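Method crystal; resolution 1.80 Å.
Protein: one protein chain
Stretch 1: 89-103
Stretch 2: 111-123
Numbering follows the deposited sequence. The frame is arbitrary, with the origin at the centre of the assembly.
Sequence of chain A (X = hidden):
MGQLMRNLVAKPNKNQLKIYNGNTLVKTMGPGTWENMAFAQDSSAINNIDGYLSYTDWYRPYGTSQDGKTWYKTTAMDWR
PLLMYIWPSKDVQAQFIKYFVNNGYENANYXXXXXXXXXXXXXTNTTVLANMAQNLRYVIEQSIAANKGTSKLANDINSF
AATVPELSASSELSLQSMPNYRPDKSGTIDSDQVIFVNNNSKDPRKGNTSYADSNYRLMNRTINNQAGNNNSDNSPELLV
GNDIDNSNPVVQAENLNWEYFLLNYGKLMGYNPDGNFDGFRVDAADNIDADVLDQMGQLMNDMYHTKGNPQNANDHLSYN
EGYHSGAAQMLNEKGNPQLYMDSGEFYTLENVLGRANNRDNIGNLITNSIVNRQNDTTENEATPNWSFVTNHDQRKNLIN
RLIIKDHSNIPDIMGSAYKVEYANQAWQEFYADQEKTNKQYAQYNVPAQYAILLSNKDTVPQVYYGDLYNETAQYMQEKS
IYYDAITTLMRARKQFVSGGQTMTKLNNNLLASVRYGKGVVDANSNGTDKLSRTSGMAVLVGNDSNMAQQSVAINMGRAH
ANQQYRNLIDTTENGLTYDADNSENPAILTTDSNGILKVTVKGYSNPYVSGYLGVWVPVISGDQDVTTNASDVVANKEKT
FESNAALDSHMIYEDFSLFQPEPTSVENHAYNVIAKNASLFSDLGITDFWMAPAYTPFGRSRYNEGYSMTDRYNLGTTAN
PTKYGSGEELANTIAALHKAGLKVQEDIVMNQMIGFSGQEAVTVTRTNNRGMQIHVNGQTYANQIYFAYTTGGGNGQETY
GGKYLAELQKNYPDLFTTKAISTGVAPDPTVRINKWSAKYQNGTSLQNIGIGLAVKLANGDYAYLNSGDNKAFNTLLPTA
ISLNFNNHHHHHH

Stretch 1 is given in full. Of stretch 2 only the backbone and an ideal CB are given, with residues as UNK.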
# COMPACT_ATOMS: atom_id res chain seq x y z
N SER A 89 -7.77 0.39 38.83
CA SER A 89 -8.95 0.45 39.69
C SER A 89 -9.05 -0.75 40.62
O SER A 89 -8.36 -1.76 40.43
CB SER A 89 -10.21 0.50 38.83
OG SER A 89 -10.36 -0.70 38.09
N LYS A 90 -9.92 -0.62 41.62
CA LYS A 90 -10.27 -1.75 42.51
C LYS A 90 -10.82 -2.94 41.71
O LYS A 90 -10.52 -4.10 42.01
CB LYS A 90 -11.32 -1.32 43.55
CG LYS A 90 -10.76 -0.69 44.82
CD LYS A 90 -11.87 -0.37 45.80
CE LYS A 90 -11.67 0.97 46.56
NZ LYS A 90 -10.30 1.20 47.10
N ASP A 91 -11.63 -2.62 40.70
CA ASP A 91 -12.20 -3.62 39.79
C ASP A 91 -11.10 -4.52 39.20
O ASP A 91 -11.17 -5.74 39.32
CB ASP A 91 -12.98 -2.89 38.67
CG ASP A 91 -13.67 -3.84 37.67
OD1 ASP A 91 -13.98 -5.00 38.03
OD2 ASP A 91 -13.90 -3.40 36.53
N VAL A 92 -10.09 -3.90 38.61
CA VAL A 92 -9.00 -4.62 37.93
C VAL A 92 -8.09 -5.34 38.94
O VAL A 92 -7.61 -6.43 38.66
CB VAL A 92 -8.20 -3.68 36.98
CG1 VAL A 92 -7.02 -4.40 36.33
CG2 VAL A 92 -9.13 -3.11 35.90
N GLN A 93 -7.90 -4.74 40.11
CA GLN A 93 -7.18 -5.39 41.20
C GLN A 93 -7.84 -6.71 41.57
O GLN A 93 -7.17 -7.75 41.68
CB GLN A 93 -7.10 -4.46 42.42
CG GLN A 93 -6.33 -5.02 43.62
CD GLN A 93 -6.35 -4.09 44.83
OE1 GLN A 93 -7.16 -3.18 44.90
NE2 GLN A 93 -5.46 -4.32 45.78
N ALA A 94 -9.15 -6.68 41.77
CA ALA A 94 -9.90 -7.89 42.11
C ALA A 94 -9.83 -8.89 40.96
O ALA A 94 -9.67 -10.09 41.21
CB ALA A 94 -11.35 -7.56 42.47
N GLN A 95 -9.88 -8.41 39.71
CA GLN A 95 -9.69 -9.29 38.54
C GLN A 95 -8.32 -9.94 38.51
O GLN A 95 -8.21 -11.14 38.21
CB GLN A 95 -9.89 -8.54 37.23
CG GLN A 95 -11.32 -8.15 36.88
CD GLN A 95 -11.36 -7.36 35.59
OE1 GLN A 95 -10.90 -7.83 34.56
NE2 GLN A 95 -11.87 -6.13 35.65
N PHE A 96 -7.28 -9.17 38.82
CA PHE A 96 -5.91 -9.71 38.89
C PHE A 96 -5.82 -10.86 39.89
O PHE A 96 -5.27 -11.92 39.58
CB PHE A 96 -4.91 -8.62 39.24
CG PHE A 96 -3.50 -9.11 39.36
CD1 PHE A 96 -2.71 -9.27 38.22
CD2 PHE A 96 -2.94 -9.39 40.60
CE1 PHE A 96 -1.41 -9.72 38.31
CE2 PHE A 96 -1.64 -9.85 40.70
CZ PHE A 96 -0.87 -10.01 39.56
N ILE A 97 -6.37 -10.64 41.08
CA ILE A 97 -6.34 -11.64 42.15
C ILE A 97 -7.07 -12.92 41.72
O ILE A 97 -6.51 -14.02 41.81
CB ILE A 97 -6.92 -11.06 43.48
CG1 ILE A 97 -5.98 -9.97 44.02
CG2 ILE A 97 -7.09 -12.16 44.54
CD1 ILE A 97 -6.61 -9.05 45.06
N LYS A 98 -8.30 -12.76 41.24
CA LYS A 98 -9.11 -13.86 40.69
C LYS A 98 -8.40 -14.63 39.58
O LYS A 98 -8.35 -15.86 39.62
CB LYS A 98 -10.43 -13.32 40.11
CG LYS A 98 -11.50 -12.98 41.13
CD LYS A 98 -12.88 -12.80 40.48
CE LYS A 98 -13.69 -14.04 40.10
NZ LYS A 98 -15.17 -13.80 40.12
N TYR A 99 -7.87 -13.90 38.60
CA TYR A 99 -7.19 -14.51 37.46
C TYR A 99 -5.98 -15.35 37.90
O TYR A 99 -5.87 -16.54 37.53
CB TYR A 99 -6.78 -13.45 36.43
CG TYR A 99 -6.18 -14.07 35.17
CD1 TYR A 99 -4.82 -14.39 35.11
CD2 TYR A 99 -6.97 -14.39 34.08
CE1 TYR A 99 -4.27 -14.99 33.99
CE2 TYR A 99 -6.42 -14.98 32.95
CZ TYR A 99 -5.08 -15.29 32.91
OH TYR A 99 -4.52 -15.88 31.80
N PHE A 100 -5.11 -14.76 38.71
CA PHE A 100 -3.92 -15.49 39.17
C PHE A 100 -4.23 -16.71 40.01
O PHE A 100 -3.69 -17.79 39.76
CB PHE A 100 -2.91 -14.55 39.84
CG PHE A 100 -1.92 -13.98 38.86
CD1 PHE A 100 -2.35 -13.16 37.84
CD2 PHE A 100 -0.58 -14.34 38.90
CE1 PHE A 100 -1.47 -12.66 36.90
CE2 PHE A 100 0.31 -13.84 37.97
CZ PHE A 100 -0.13 -13.00 36.97
N VAL A 101 -5.16 -16.58 40.96
CA VAL A 101 -5.54 -17.73 41.80
C VAL A 101 -6.11 -18.87 40.93
O VAL A 101 -5.87 -20.04 41.23
CB VAL A 101 -6.47 -17.30 42.97
CG1 VAL A 101 -7.06 -18.51 43.69
CG2 VAL A 101 -5.72 -16.43 43.96
N ASN A 102 -6.81 -18.53 39.84
CA ASN A 102 -7.35 -19.52 38.90
C ASN A 102 -6.39 -20.02 37.80
O ASN A 102 -6.76 -20.89 37.02
CB ASN A 102 -8.65 -19.00 38.26
CG ASN A 102 -9.87 -19.26 39.12
OD1 ASN A 102 -10.41 -20.37 39.13
ND2 ASN A 102 -10.31 -18.24 39.86
N ASN A 103 -5.16 -19.49 37.75
CA ASN A 103 -4.18 -19.87 36.71
C ASN A 103 -2.79 -20.17 37.29
O ASN A 103 -1.77 -19.67 36.81
CB ASN A 103 -4.13 -18.79 35.63
CG ASN A 103 -5.37 -18.80 34.75
OD1 ASN A 103 -5.46 -19.61 33.84
ND2 ASN A 103 -6.33 -17.92 35.04
N UNK A 111 -4.68 -17.89 52.31
CA UNK A 111 -6.06 -17.41 52.13
C UNK A 111 -6.52 -17.23 50.69
O UNK A 111 -7.45 -16.46 50.43
CB UNK A 111 -6.22 -16.07 52.85
N UNK A 112 -5.89 -17.96 49.76
CA UNK A 112 -6.10 -17.78 48.33
C UNK A 112 -6.46 -19.10 47.66
O UNK A 112 -5.58 -19.84 47.21
CB UNK A 112 -4.85 -17.18 47.68
N UNK A 113 -7.75 -19.41 47.66
CA UNK A 113 -8.30 -20.56 46.94
C UNK A 113 -9.32 -20.06 45.93
O UNK A 113 -9.72 -18.90 45.97
CB UNK A 113 -8.93 -21.57 47.90
N UNK A 114 -9.75 -20.95 45.05
CA UNK A 114 -10.76 -20.58 44.04
C UNK A 114 -12.06 -20.10 44.69
O UNK A 114 -12.68 -19.15 44.21
CB UNK A 114 -11.05 -21.77 43.12
N UNK A 115 -12.44 -20.70 45.81
CA UNK A 115 -13.62 -20.24 46.53
C UNK A 115 -13.44 -18.95 47.31
O UNK A 115 -14.37 -18.15 47.34
CB UNK A 115 -14.08 -21.34 47.50
N UNK A 116 -12.27 -18.72 47.92
CA UNK A 116 -12.06 -17.44 48.64
C UNK A 116 -12.04 -16.22 47.70
O UNK A 116 -12.35 -15.12 48.13
CB UNK A 116 -10.74 -17.50 49.42
N UNK A 117 -11.67 -16.43 46.43
CA UNK A 117 -11.67 -15.36 45.41
C UNK A 117 -12.91 -15.36 44.50
O UNK A 117 -13.05 -14.46 43.69
CB UNK A 117 -10.42 -15.49 44.54
N UNK A 118 -13.79 -16.34 44.63
CA UNK A 118 -14.95 -16.50 43.74
C UNK A 118 -15.83 -15.25 43.60
O UNK A 118 -16.26 -14.93 42.49
CB UNK A 118 -15.81 -17.66 44.25
N UNK A 119 -16.06 -14.55 44.71
CA UNK A 119 -17.01 -13.44 44.79
C UNK A 119 -16.37 -12.05 44.97
O UNK A 119 -17.10 -11.06 45.08
CB UNK A 119 -17.97 -13.70 45.95
N UNK A 120 -15.04 -11.95 45.01
CA UNK A 120 -14.39 -10.64 45.17
C UNK A 120 -14.60 -9.79 43.92
O UNK A 120 -14.65 -10.30 42.80
CB UNK A 120 -12.90 -10.81 45.45
N UNK A 121 -14.73 -8.48 44.13
CA UNK A 121 -14.95 -7.53 43.05
C UNK A 121 -14.65 -6.11 43.52
O UNK A 121 -14.18 -5.90 44.64
CB UNK A 121 -16.39 -7.63 42.53
N UNK A 122 -14.90 -5.15 42.64
CA UNK A 122 -14.92 -3.72 42.96
C UNK A 122 -15.35 -3.30 44.38
O UNK A 122 -14.77 -2.37 44.94
CB UNK A 122 -15.86 -3.03 41.96
N UNK A 123 -16.40 -3.94 44.90
CA UNK A 123 -16.99 -3.56 46.19
C UNK A 123 -16.38 -4.23 47.42
O UNK A 123 -16.77 -3.89 48.54
CB UNK A 123 -18.49 -3.88 46.16

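Position 111 has phi/psi of 70/24, and positive phi by itself favours glycine; nothing of stretch 1 lies within 5.5 Å of the ideal CB. The residue is G111.

At 112 CA-to-CB points toward the helix, and the ideal CB sits 3.9 Å from V101 CG2, with I97 nearby. Leucine, isoleucine, valine or methionine would suit this greasy surface. The residue is L112: its CB packs against V101 CG2 at 3.9 Å, and its CD2 lies 4.3 Å from I97 CG2.

Position 113 points away and precedes a short helical turn with unpaired amides, so serine, threonine, aspartate or asparagine would serve as a cap. T113 does so: its OG1 accepts from N of position 116 at 3.2 Å.

At 114 the bond runs sideways, with N102 OD1 4.3 Å from the ideal CB and open space beyond. A long polar or charged chain fits well. K114 lays its CG 3.5 Å from N102 OD1, and a water accepts from its NZ (3.1 Å) while donating to N102 O (3.0 Å).

Position 115 points away, and many polar residues would do; it is D115. Position 116 lies sideways without contact, and a small hydroxyl residue can serve the nearby backbone: T116 OG1 accepts from T113 N at 2.9 Å.

Position 117 points toward the helix, its ideal CB 4.4 Å from K98 CG, 4.6 Å from V101 CG1 and 4.7 Å from I97 CG2. This apolar setting suits valine, isoleucine or leucine. V117 places CG1 3.8 Å from V101 CG2 and 3.9 Å from I97 CG2.

At 118 CA-to-CB points away, so the backbone makes the contact: K98 NZ donates to the carbonyl O of 118 at 2.8 Å. That bond asks nothing of the side chain, and many would do; the residue is A118. Position 119 also points away and tolerates polar types; it is N119.

At 120 the bond runs sideways, the ideal CB 4.7 Å from A94 CB and 5.0 Å from K98 CG. An apolar chain long enough to reach I97 is favoured, such as leucine, isoleucine or methionine. I120 brings CD1 to 3.6 Å from I97 CG2, while its CG1 meets K98 CG at 3.7 Å.

Position 121 points away, though its CA is 3.6 Å from A94 CB; a polar residue fits. The residue is N121, and N121 OD1 accepts a hydrogen bond from the backbone N of position 123 at 3.1 Å.

At 122, sideways over D91, a flexible polar chain suits: K122 CG lies 4.1 Å from D91 CB. Position 123 points away and is D123.

Stretch 2, residues 111-123: GLTKDTVANINKD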
# COMPACT_ATOMS: atom_id res chain seq x y z
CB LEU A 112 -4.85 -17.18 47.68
CG LEU A 112 -4.49 -15.77 48.13
CD1 LEU A 112 -3.07 -15.41 47.72
CD2 LEU A 112 -5.49 -14.74 47.61
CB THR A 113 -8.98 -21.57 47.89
OG1 THR A 113 -10.13 -20.97 48.51
CG2 THR A 113 -8.01 -22.05 48.96
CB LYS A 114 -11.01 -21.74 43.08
CG LYS A 114 -9.81 -21.99 42.18
CD LYS A 114 -9.98 -23.19 41.27
CE LYS A 114 -8.64 -23.55 40.65
NZ LYS A 114 -8.76 -24.51 39.53
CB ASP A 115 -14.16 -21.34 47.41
CG ASP A 115 -14.80 -22.41 46.60
OD1 ASP A 115 -15.96 -22.20 46.17
OD2 ASP A 115 -14.11 -23.40 46.33
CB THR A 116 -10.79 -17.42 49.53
OG1 THR A 116 -9.61 -17.42 48.71
CG2 THR A 116 -10.78 -18.60 50.52
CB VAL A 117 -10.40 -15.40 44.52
CG1 VAL A 117 -9.14 -15.43 45.38
CG2 VAL A 117 -10.42 -16.56 43.53
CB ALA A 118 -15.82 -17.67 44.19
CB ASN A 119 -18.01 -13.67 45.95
CG ASN A 119 -18.84 -14.94 45.81
OD1 ASN A 119 -19.26 -15.33 44.71
ND2 ASN A 119 -19.12 -15.56 46.94
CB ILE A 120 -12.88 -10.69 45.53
CG1 ILE A 120 -12.03 -11.39 44.46
CG2 ILE A 120 -12.69 -11.34 46.90
CD1 ILE A 120 -10.54 -11.17 44.61
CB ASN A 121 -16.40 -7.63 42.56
CG ASN A 121 -17.43 -7.55 43.68
OD1 ASN A 121 -17.19 -6.92 44.73
ND2 ASN A 121 -18.57 -8.18 43.47
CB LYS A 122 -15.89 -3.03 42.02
CG LYS A 122 -15.46 -1.64 41.62
CD LYS A 122 -16.60 -0.85 41.00
CE LYS A 122 -17.01 -1.36 39.65
NZ LYS A 122 -18.26 -0.71 39.17
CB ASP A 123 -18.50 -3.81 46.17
CG ASP A 123 -19.22 -2.92 45.19
OD1 ASP A 123 -18.88 -1.72 45.09
OD2 ASP A 123 -20.14 -3.43 44.50
O HOH W 1 -6.33 -23.82 37.68
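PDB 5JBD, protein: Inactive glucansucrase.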